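Local coordinates for R.MvaI (Kocuria varians, PDB 2OA9), which acts as a monomeric, metal-binding restriction endonuclease that recognizes its DNA target sequence asymmetrically, at residues 82-87 with 225-230; 102-105 with 111-114; 44-47 with 53-56; 11-16 with 47-52. All blocks are in the same frame, centred on the assembly; numbering follows the deposited sequence.

Contact 1: residues 82-87 with 225-230. With CD (cadmium ion), chain L.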
loop_
_atom_site.group_PDB
_atom_site.type_symbol
_atom_site.label_atom_id
_atom_site.label_comp_id
_atom_site.label_asym_id
_atom_site.label_seq_id
_atom_site.Cartn_x
_atom_site.Cartn_y
_atom_site.Cartn_z
ATOM N N GLY A 82 22.715 -0.330 7.887
ATOM C CA GLY A 82 22.336 0.079 9.234
ATOM C C GLY A 82 21.696 1.459 9.277
ATOM O O GLY A 82 21.707 2.122 10.329
ATOM N N ALA A 83 21.140 1.904 8.144
ATOM C CA ALA A 83 20.472 3.194 8.087
ATOM C C ALA A 83 19.402 3.375 9.177
ATOM O O ALA A 83 19.326 4.442 9.765
ATOM C CB ALA A 83 19.845 3.399 6.760
ATOM N N ASN A 84 18.570 2.357 9.426
ATOM C CA ASN A 84 17.444 2.575 10.348
ATOM C C ASN A 84 17.915 2.785 11.784
ATOM O O ASN A 84 17.395 3.638 12.511
ATOM C CB ASN A 84 16.287 1.552 10.101
ATOM C CG ASN A 84 15.343 1.988 8.896
ATOM O OD1 ASN A 84 15.496 3.068 8.287
ATOM N ND2 ASN A 84 14.374 1.146 8.572
ATOM N N THR A 85 18.997 2.121 12.174
ATOM C CA THR A 85 19.651 2.359 13.446
ATOM C C THR A 85 20.246 3.756 13.564
ATOM O O THR A 85 20.099 4.425 14.571
ATOM C CB THR A 85 20.723 1.305 13.710
ATOM O OG1 THR A 85 20.111 -0.008 13.678
ATOM C CG2 THR A 85 21.383 1.493 15.078
ATOM N N MET A 86 20.918 4.226 12.499
ATOM C CA MET A 86 21.413 5.606 12.528
ATOM C C MET A 86 20.285 6.603 12.687
ATOM O O MET A 86 20.375 7.566 13.439
ATOM C CB MET A 86 22.218 5.943 11.281
ATOM C CG MET A 86 22.825 7.335 11.281
ATOM S SD MET A 86 21.707 8.646 10.641
ATOM C CE MET A 86 21.683 8.143 8.969
ATOM N N LEU A 87 19.198 6.393 11.950
ATOM C CA LEU A 87 18.115 7.348 11.947
ATOM C C LEU A 87 17.500 7.464 13.322
ATOM O O LEU A 87 17.218 8.553 13.815
ATOM C CB LEU A 87 17.037 6.978 10.940
ATOM C CG LEU A 87 17.378 7.107 9.466
ATOM C CD1 LEU A 87 16.256 6.467 8.634
ATOM C CD2 LEU A 87 17.586 8.560 9.053
ATOM N N THR A 225 17.751 -1.995 17.652
ATOM C CA THR A 225 16.698 -1.642 16.711
ATOM C C THR A 225 15.618 -2.722 16.516
ATOM O O THR A 225 15.918 -3.891 16.314
ATOM C CB THR A 225 17.359 -1.305 15.386
ATOM O OG1 THR A 225 18.264 -0.213 15.603
ATOM C CG2 THR A 225 16.365 -0.834 14.343
ATOM N N HIS A 226 14.365 -2.287 16.604
ATOM C CA HIS A 226 13.219 -3.147 16.347
ATOM C C HIS A 226 12.429 -2.475 15.234
ATOM O O HIS A 226 11.759 -1.484 15.444
ATOM C CB HIS A 226 12.390 -3.292 17.628
ATOM C CG HIS A 226 11.159 -4.128 17.468
ATOM N ND1 HIS A 226 10.109 -4.053 18.358
ATOM C CD2 HIS A 226 10.827 -5.091 16.568
ATOM C CE1 HIS A 226 9.156 -4.893 17.979
ATOM N NE2 HIS A 226 9.565 -5.532 16.893
ATOM N N ASP A 227 12.510 -3.016 14.032
ATOM C CA ASP A 227 11.951 -2.352 12.860
ATOM C C ASP A 227 11.388 -3.419 11.928
ATOM O O ASP A 227 12.112 -4.331 11.578
ATOM C CB ASP A 227 13.106 -1.612 12.178
ATOM C CG ASP A 227 12.703 -0.867 10.882
ATOM O OD1 ASP A 227 11.531 -0.586 10.660
ATOM O OD2 ASP A 227 13.546 -0.533 10.024
ATOM N N HIS A 228 10.119 -3.317 11.532
ATOM C CA HIS A 228 9.530 -4.280 10.586
ATOM C C HIS A 228 9.610 -3.804 9.127
ATOM O O HIS A 228 9.149 -4.506 8.220
ATOM C CB HIS A 228 8.101 -4.671 11.030
ATOM C CG HIS A 228 8.067 -5.413 12.338
ATOM N ND1 HIS A 228 7.228 -5.075 13.380
ATOM C CD2 HIS A 228 8.807 -6.458 12.781
ATOM C CE1 HIS A 228 7.446 -5.883 14.403
ATOM N NE2 HIS A 228 8.396 -6.736 14.065
ATOM N N GLY A 229 10.233 -2.645 8.901
ATOM C CA GLY A 229 10.421 -2.101 7.572
ATOM C C GLY A 229 9.607 -0.833 7.419
ATOM O O GLY A 229 8.463 -0.758 7.794
ATOM N N THR A 230 10.208 0.140 6.786
ATOM C CA THR A 230 9.514 1.374 6.444
ATOM C C THR A 230 8.376 1.080 5.459
ATOM O O THR A 230 8.579 0.386 4.470
ATOM C CB THR A 230 10.532 2.314 5.829
ATOM O OG1 THR A 230 11.482 2.641 6.878
ATOM C CG2 THR A 230 9.916 3.605 5.359
HETATM CD CD CD L . 8.673 -7.514 16.101
#

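Contact 2: residues 102-105 with 111-114. With CD (cadmium ion), chain F.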
loop_
_atom_site.group_PDB
_atom_site.type_symbol
_atom_site.label_atom_id
_atom_site.label_comp_id
_atom_site.label_asym_id
_atom_site.label_seq_id
_atom_site.Cartn_x
_atom_site.Cartn_y
_atom_site.Cartn_z
ATOM N N LEU A 102 12.062 6.356 16.292
ATOM C CA LEU A 102 11.629 7.305 15.268
ATOM C C LEU A 102 10.381 6.785 14.576
ATOM O O LEU A 102 10.456 5.805 13.842
ATOM C CB LEU A 102 12.738 7.586 14.240
ATOM C CG LEU A 102 12.451 8.543 13.083
ATOM C CD1 LEU A 102 12.149 9.955 13.593
ATOM C CD2 LEU A 102 13.606 8.546 12.122
ATOM N N HIS A 103 9.261 7.435 14.835
ATOM C CA HIS A 103 7.995 7.103 14.198
ATOM C C HIS A 103 7.513 8.394 13.528
ATOM O O HIS A 103 7.036 9.277 14.192
ATOM C CB HIS A 103 6.938 6.601 15.198
ATOM C CG HIS A 103 5.768 5.959 14.535
ATOM N ND1 HIS A 103 4.728 5.386 15.233
ATOM C CD2 HIS A 103 5.510 5.744 13.224
ATOM C CE1 HIS A 103 3.882 4.846 14.370
ATOM N NE2 HIS A 103 4.298 5.100 13.157
ATOM N N GLN A 104 7.529 8.433 12.199
ATOM C CA GLN A 104 7.146 9.630 11.442
ATOM C C GLN A 104 6.701 9.270 10.050
ATOM O O GLN A 104 7.376 8.511 9.363
ATOM C CB GLN A 104 8.339 10.581 11.361
ATOM C CG GLN A 104 8.153 11.862 10.641
ATOM C CD GLN A 104 7.189 12.740 11.331
ATOM O OE1 GLN A 104 7.388 13.086 12.527
ATOM N NE2 GLN A 104 6.088 13.061 10.656
ATOM N N THR A 105 5.565 9.802 9.634
ATOM C CA THR A 105 5.118 9.724 8.254
ATOM C C THR A 105 5.739 10.868 7.423
ATOM O O THR A 105 5.644 12.046 7.786
ATOM C CB THR A 105 3.631 9.826 8.190
ATOM O OG1 THR A 105 3.026 8.750 8.883
ATOM C CG2 THR A 105 3.119 9.660 6.763
ATOM N N LYS A 111 7.934 19.247 3.708
ATOM C CA LYS A 111 8.636 18.783 4.905
ATOM C C LYS A 111 7.625 18.538 6.009
ATOM O O LYS A 111 6.608 19.238 6.108
ATOM C CB LYS A 111 9.523 19.886 5.451
ATOM C CG LYS A 111 10.729 20.248 4.676
ATOM C CD LYS A 111 11.738 20.958 5.615
ATOM C CE LYS A 111 11.273 22.306 6.110
ATOM N NZ LYS A 111 12.370 23.065 6.774
ATOM N N THR A 112 7.979 17.658 6.931
ATOM C CA THR A 112 7.220 17.463 8.156
ATOM C C THR A 112 7.440 18.652 9.053
ATOM O O THR A 112 8.340 19.456 8.826
ATOM C CB THR A 112 7.638 16.181 8.910
ATOM O OG1 THR A 112 9.042 16.222 9.289
ATOM C CG2 THR A 112 7.448 14.905 8.036
ATOM N N ASN A 113 6.569 18.793 10.058
ATOM C CA ASN A 113 6.734 19.854 11.063
ATOM C C ASN A 113 6.299 19.420 12.474
ATOM O O ASN A 113 5.554 20.129 13.144
ATOM C CB ASN A 113 6.014 21.148 10.636
ATOM C CG ASN A 113 6.634 22.389 11.260
ATOM O OD1 ASN A 113 7.274 23.197 10.584
ATOM N ND2 ASN A 113 6.472 22.530 12.553
ATOM N N SER A 114 6.804 18.278 12.939
ATOM C CA SER A 114 6.402 17.727 14.240
ATOM C C SER A 114 7.153 18.396 15.391
ATOM O O SER A 114 8.377 18.551 15.378
ATOM C CB SER A 114 6.619 16.192 14.322
ATOM O OG SER A 114 6.497 15.690 15.671
HETATM CD CD CD F . 3.038 5.003 11.271
HETATM O O HOH W 1 3.717 7.270 11.162
HETATM O O HOH W 2 2.516 2.717 11.203
HETATM O O HOH W 3 0.894 5.450 11.701
#

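Contact 3: residues 44-47 with 53-56. With CD (cadmium ion), chain I; CD (cadmium ion), chain J.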
loop_
_atom_site.group_PDB
_atom_site.type_symbol
_atom_site.label_atom_id
_atom_site.label_comp_id
_atom_site.label_asym_id
_atom_site.label_seq_id
_atom_site.Cartn_x
_atom_site.Cartn_y
_atom_site.Cartn_z
ATOM N N LYS A 44 -16.927 -19.077 -5.630
ATOM C CA LYS A 44 -17.709 -19.996 -6.459
ATOM C C LYS A 44 -17.242 -20.059 -7.908
ATOM O O LYS A 44 -17.313 -21.101 -8.533
ATOM C CB LYS A 44 -19.198 -19.634 -6.448
ATOM C CG LYS A 44 -19.892 -19.917 -5.150
ATOM C CD LYS A 44 -21.272 -19.253 -5.088
ATOM N N GLU A 45 -16.763 -18.945 -8.453
ATOM C CA GLU A 45 -16.138 -18.978 -9.771
ATOM C C GLU A 45 -14.861 -19.813 -9.933
ATOM O O GLU A 45 -14.553 -20.268 -11.040
ATOM C CB GLU A 45 -15.849 -17.557 -10.263
ATOM C CG GLU A 45 -17.071 -16.768 -10.689
ATOM C CD GLU A 45 -17.892 -17.495 -11.750
ATOM O OE1 GLU A 45 -19.027 -17.890 -11.429
ATOM O OE2 GLU A 45 -17.396 -17.735 -12.876
ATOM N N GLU A 46 -14.079 -20.010 -8.881
ATOM C CA GLU A 46 -12.933 -20.946 -8.985
ATOM C C GLU A 46 -13.353 -22.306 -9.533
ATOM O O GLU A 46 -12.747 -22.826 -10.464
ATOM C CB GLU A 46 -12.261 -21.163 -7.626
ATOM C CG GLU A 46 -11.495 -19.963 -7.099
ATOM C CD GLU A 46 -11.037 -20.147 -5.655
ATOM O OE1 GLU A 46 -11.214 -21.275 -5.097
ATOM O OE2 GLU A 46 -10.503 -19.170 -5.068
ATOM N N ASP A 47 -14.405 -22.880 -8.949
ATOM C CA ASP A 47 -14.923 -24.178 -9.379
ATOM C C ASP A 47 -15.500 -24.134 -10.792
ATOM O O ASP A 47 -15.214 -25.009 -11.618
ATOM C CB ASP A 47 -16.011 -24.658 -8.400
ATOM N N ASP A 53 -6.631 -20.563 -7.181
ATOM C CA ASP A 53 -7.321 -19.798 -6.180
ATOM C C ASP A 53 -7.175 -18.323 -6.444
ATOM O O ASP A 53 -6.102 -17.859 -6.811
ATOM C CB ASP A 53 -6.801 -20.159 -4.790
ATOM C CG ASP A 53 -7.190 -21.552 -4.399
ATOM O OD1 ASP A 53 -8.247 -22.035 -4.873
ATOM O OD2 ASP A 53 -6.499 -22.270 -3.641
ATOM N N PHE A 54 -8.285 -17.617 -6.284
ATOM C CA PHE A 54 -8.328 -16.170 -6.354
ATOM C C PHE A 54 -8.295 -15.689 -4.915
ATOM O O PHE A 54 -9.229 -15.066 -4.431
ATOM C CB PHE A 54 -9.622 -15.694 -7.014
ATOM C CG PHE A 54 -9.843 -16.219 -8.431
ATOM C CD1 PHE A 54 -11.063 -16.782 -8.784
ATOM C CD2 PHE A 54 -8.878 -16.077 -9.400
ATOM C CE1 PHE A 54 -11.297 -17.236 -10.080
ATOM C CE2 PHE A 54 -9.102 -16.550 -10.698
ATOM C CZ PHE A 54 -10.305 -17.110 -11.040
ATOM N N HIS A 55 -7.220 -16.008 -4.214
ATOM C CA HIS A 55 -7.119 -15.638 -2.816
ATOM C C HIS A 55 -6.256 -14.394 -2.698
ATOM O O HIS A 55 -5.529 -14.023 -3.639
ATOM C CB HIS A 55 -6.522 -16.797 -2.001
ATOM C CG HIS A 55 -7.431 -17.983 -1.886
ATOM N ND1 HIS A 55 -7.089 -19.102 -1.161
ATOM C CD2 HIS A 55 -8.652 -18.237 -2.417
ATOM C CE1 HIS A 55 -8.069 -19.987 -1.235
ATOM N NE2 HIS A 55 -9.029 -19.485 -1.990
ATOM N N ASP A 56 -6.366 -13.731 -1.553
ATOM C CA ASP A 56 -5.539 -12.563 -1.254
ATOM C C ASP A 56 -5.733 -11.461 -2.293
ATOM O O ASP A 56 -4.799 -10.746 -2.651
ATOM C CB ASP A 56 -4.058 -12.940 -1.136
HETATM CD CD CD I . -10.614 -20.722 -2.975
HETATM CD CD CD J . -8.144 -23.888 -3.468
HETATM O O HOH W 4 -9.620 -22.642 -2.251
#

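Contact 4: residues 11-16 with 47-52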
loop_
_atom_site.group_PDB
_atom_site.type_symbol
_atom_site.label_atom_id
_atom_site.label_comp_id
_atom_site.label_asym_id
_atom_site.label_seq_id
_atom_site.Cartn_x
_atom_site.Cartn_y
_atom_site.Cartn_z
ATOM N N LEU A 11 -9.101 -14.608 -13.838
ATOM C CA LEU A 11 -9.581 -13.671 -12.842
ATOM C C LEU A 11 -10.552 -12.681 -13.449
ATOM O O LEU A 11 -11.616 -12.436 -12.870
ATOM C CB LEU A 11 -8.412 -13.003 -12.132
ATOM C CG LEU A 11 -8.795 -11.877 -11.147
ATOM C CD1 LEU A 11 -9.656 -12.475 -10.041
ATOM C CD2 LEU A 11 -7.527 -11.213 -10.687
ATOM N N LYS A 12 -10.215 -12.124 -14.611
ATOM C CA LYS A 12 -11.125 -11.194 -15.291
ATOM C C LYS A 12 -12.428 -11.897 -15.646
ATOM O O LYS A 12 -13.475 -11.302 -15.500
ATOM C CB LYS A 12 -10.523 -10.531 -16.525
ATOM C CG LYS A 12 -9.378 -9.604 -16.232
ATOM C CD LYS A 12 -8.736 -9.129 -17.534
ATOM C CE LYS A 12 -7.628 -8.102 -17.355
ATOM N NZ LYS A 12 -6.728 -8.008 -18.527
ATOM N N GLU A 13 -12.342 -13.127 -16.152
ATOM C CA GLU A 13 -13.537 -13.896 -16.476
ATOM C C GLU A 13 -14.416 -14.108 -15.254
ATOM O O GLU A 13 -15.634 -13.962 -15.341
ATOM C CB GLU A 13 -13.162 -15.214 -17.168
ATOM C CG GLU A 13 -14.318 -16.175 -17.431
ATOM C CD GLU A 13 -13.944 -17.385 -18.268
ATOM O OE1 GLU A 13 -12.748 -17.648 -18.479
ATOM O OE2 GLU A 13 -14.897 -18.066 -18.749
ATOM N N ALA A 14 -13.788 -14.440 -14.136
ATOM C CA ALA A 14 -14.504 -14.669 -12.884
ATOM C C ALA A 14 -15.227 -13.390 -12.441
ATOM O O ALA A 14 -16.403 -13.428 -12.087
ATOM C CB ALA A 14 -13.552 -15.167 -11.811
ATOM N N ILE A 15 -14.526 -12.266 -12.451
ATOM C CA ILE A 15 -15.138 -10.990 -12.051
ATOM C C ILE A 15 -16.246 -10.581 -13.036
ATOM O O ILE A 15 -17.308 -10.119 -12.641
ATOM C CB ILE A 15 -14.062 -9.920 -11.914
ATOM C CG1 ILE A 15 -13.165 -10.215 -10.721
ATOM C CG2 ILE A 15 -14.661 -8.534 -11.795
ATOM C CD1 ILE A 15 -11.902 -9.387 -10.657
ATOM N N GLN A 16 -16.026 -10.782 -14.327
ATOM C CA GLN A 16 -17.011 -10.490 -15.327
ATOM C C GLN A 16 -18.283 -11.326 -15.114
ATOM O O GLN A 16 -19.383 -10.814 -15.287
ATOM C CB GLN A 16 -16.423 -10.742 -16.718
ATOM C CG GLN A 16 -17.383 -10.359 -17.835
ATOM C CD GLN A 16 -17.427 -8.877 -18.066
ATOM O OE1 GLN A 16 -16.457 -8.305 -18.580
ATOM N NE2 GLN A 16 -18.542 -8.230 -17.687
ATOM N N ASP A 47 -14.405 -22.880 -8.949
ATOM C CA ASP A 47 -14.923 -24.178 -9.379
ATOM C C ASP A 47 -15.500 -24.134 -10.792
ATOM O O ASP A 47 -15.214 -25.009 -11.618
ATOM C CB ASP A 47 -16.011 -24.658 -8.400
ATOM N N ASN A 48 -16.309 -23.108 -11.073
ATOM C CA ASN A 48 -16.958 -22.982 -12.374
ATOM C C ASN A 48 -16.003 -22.774 -13.531
ATOM O O ASN A 48 -16.356 -23.076 -14.676
ATOM C CB ASN A 48 -17.943 -21.816 -12.374
ATOM C CG ASN A 48 -19.228 -22.152 -11.709
ATOM O OD1 ASN A 48 -19.689 -23.286 -11.791
ATOM N ND2 ASN A 48 -19.836 -21.161 -11.046
ATOM N N LEU A 49 -14.820 -22.236 -13.234
ATOM C CA LEU A 49 -13.792 -21.995 -14.234
ATOM C C LEU A 49 -12.631 -22.965 -14.119
ATOM O O LEU A 49 -11.711 -22.924 -14.947
ATOM C CB LEU A 49 -13.265 -20.567 -14.093
ATOM C CG LEU A 49 -14.326 -19.508 -14.293
ATOM C CD1 LEU A 49 -13.736 -18.144 -14.002
ATOM C CD2 LEU A 49 -14.839 -19.579 -15.723
ATOM N N ASP A 50 -12.671 -23.819 -13.095
ATOM C CA ASP A 50 -11.537 -24.674 -12.746
ATOM C C ASP A 50 -10.278 -23.830 -12.831
ATOM O O ASP A 50 -9.374 -24.075 -13.648
ATOM C CB ASP A 50 -11.462 -25.921 -13.648
ATOM C CG ASP A 50 -12.450 -27.021 -13.225
ATOM O OD1 ASP A 50 -13.014 -26.932 -12.107
ATOM O OD2 ASP A 50 -12.727 -28.010 -13.947
ATOM N N ALA A 51 -10.275 -22.796 -11.998
ATOM C CA ALA A 51 -9.207 -21.840 -11.912
ATOM C C ALA A 51 -8.423 -22.107 -10.634
ATOM O O ALA A 51 -8.942 -22.719 -9.699
ATOM C CB ALA A 51 -9.790 -20.419 -11.880
ATOM N N PRO A 52 -7.178 -21.642 -10.589
ATOM C CA PRO A 52 -6.433 -21.625 -9.331
ATOM C C PRO A 52 -7.076 -20.607 -8.419
ATOM O O PRO A 52 -7.955 -19.861 -8.826
ATOM C CB PRO A 52 -5.020 -21.192 -9.737
ATOM C CG PRO A 52 -5.193 -20.457 -11.039
ATOM C CD PRO A 52 -6.394 -21.078 -11.711
#

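Contact 1: residues 82-87 with 225-230
With chi1 at -58° in Thr85 and -59° in Thr225, each threonine holds OG1 anti to its carbonyl carbon, and the two hydroxyl oxygens are brought within bonding distance. Thr85 OG1 and Thr225 OG1 lie 2.7 Å apart, a hydrogen bond in which either could give the proton. Thr225 OG1 is also bonded to the NE of Arg88, one turn further along helix 83-91, so the start of strand 225-235 is gripped twice by the same helix. One helical position earlier, the buried Asn84 reaches across to Asp227, whose CG stands anti to the backbone N (chi1 179°). Asn84 ND2 donates to Asp227 OD2 at 2.4 Å, unusually close, so the exact length is doubtful; the two side chains meet at about a right angle. The second carboxylate oxygen is used within its own segment: Gly229 N donates to Asp227 OD1 over 3.0 Å, from above the carboxylate plane, closing an Asx turn. Glycine suits this place, because a beta carbon would be jammed against the carbonyl oxygen of His228. His226 NE2 binds a cadmium ion at 2.3 Å, and His228 NE2 binds the same ion at 2.2 Å. Between these two segments the contact is polar: hydroxyl and amide-carboxylate pairs join helix to strand, while apolar packing of the helix, such as Leu87 on Val148, lies elsewhere, and Asp227 ties the joint to the turn beside the metal.

Contact 2: residues 102-105 with 111-114
Thr112 pushes its methyl group into the angle between the Gln104 amide and the backbone of Thr105. Its CG2 comes 3.4 Å from Thr105 O and 3.5 Å from Gln104 NE2, while its hydroxyl bonds the backbone N of Phe121 on strand 119-126, tying the loop to that strand. A threonine suits the place because one branch is apolar and the other polar. Two residues on, Ser114 sets its CB 3.7 Å from Gln104 OE1; its OG pairs instead with Ser116 OG, so the approach to the glutamine is simple packing. What both residues meet is a side chain folded back on its own strand. Gln104 leaves the backbone with CG anti to N (chi1 -180°) and then bends at chi2, 66°, which lets NE2 donate to Thr105 O at 3.1 Å. That bond is nearly straight (176°) and lies in the amide plane, fixing the rotation of the group. Shortened to an alanine, this position would probably leave Thr105 O without its amide donor and take away the surface on which Thr112 and Ser114 rest. His103 NE2 binds a cadmium ion at 2.3 Å together with Asp210, and a water on that ion is bonded to Thr105 OG1. The arrangement is that of an outgoing loop packed back on its strand, here where strand 100-106 of the five-stranded antiparallel sheet leads on to strand 119-126 of the three-stranded one.

Contact 3: residues 44-47 with 53-56
Glu46 lays its aliphatic part along the ring of Phe54, CG standing 3.6 Å from CD1 at an oblique approach, the two side chains running antiparallel as they pass. Beyond CG the chain is extended (chi2 171°), which carries the carboxylate past the ring to the backbone of the loop. There Phe54 N donates to Glu46 OE2 at 3.0 Å, from above the carboxylate plane. The same carboxylate grips a cadmium ion with both oxygens, OE1 at 2.3 Å and the longer OE2 at 2.6 Å. His55 NE2 binds that ion at 2.2 Å, and Glu43, one turn back on helix 33-49, takes part as well. Carboxylate and imidazole ligands together commonly bind divalent ions such as cadmium. Asp53 follows Pro52, and in another structure of this enzyme it binds calcium with Glu58 and Ile59; this is consistent with the aspartate and the glutamate of the PD-(D/E)XK nuclease motif. In the present DNA-free structure Asp53 chelates a second cadmium ion, OD1 and OD2 both at 2.3 Å, and one water bridges the two ions. Asp53 OD1 and Glu46 OE1 come within 3.1 Å of each other, two acceptors drawn together by their metals. Asp53 also rests its CB over the centre of the His55 ring, 3.5 Å above the plane, while Phe54 packs against Leu11 and Ala14 of helix 6-19.

Contact 4: residues 11-16 with 47-52
Leu49 fits against Ala14 and Glu13 where the end of helix 33-49, closed by a Schellman motif, meets helix 6-19. The apolar part of the contact is carried by one methyl: Leu49 CD1 lies 3.7 Å from Ala14 CB. Leu49 CD1 is also 3.7 Å from Ala14 N, so the methyl sits right down on the helix backbone; alanine, with its single carbon, leaves room for that. A leucine suits this place because its forked end lets CD1 settle mainly on Ala14 while CD2 lies against Glu13. The second kind of interaction is mixed, an apolar group beside a charged one. Leu49 CD2 lies 3.4 Å from Glu13 OE2 and 3.8 Å from Glu13 CG, the two side chains crossing obliquely. Glu13 reaches it with CG anti to the backbone N (chi1 174°) and an extended chain, which spreads the aliphatic part of the glutamate along the leucine. Cutting this residue back to an alanine would probably uncover Leu49 CD2 and open a gap at the edge of the packing. The third kind is backbone bonding, which probably helps to place Leu49. Asp50 takes positive phi (43°), a conformation most often left to glycine, and so turns the chain out of the helix. Two bonds close the last turn: Ala51 N probably donates to Glu46 O, and Asp50 N donates to Asp47 O at 3.2 Å.

Overall arrangement
The four contacts fall into two pairs on opposite sides of the chain's centre. Contacts 4 and 3 come first along the chain, their centres 7 Å apart; they share Asp47 and helix 33-49, and Glu45 of contact 3 packs on Ala14 of contact 4. Thus the pairing of helices 6-19 and 33-49 backs the loop that carries Asp53 of the calcium site. Contact 2 is nested inside the loop closed by contact 1; their centres are 15 Å apart, both reach the five-stranded antiparallel sheet, and Leu87 packs on Leu102. Between the pairs the centres are 38 to 44 Å apart, so the calcium-site region and the antiparallel-sheet region are distant parts of one chain, each with cadmium ions bound.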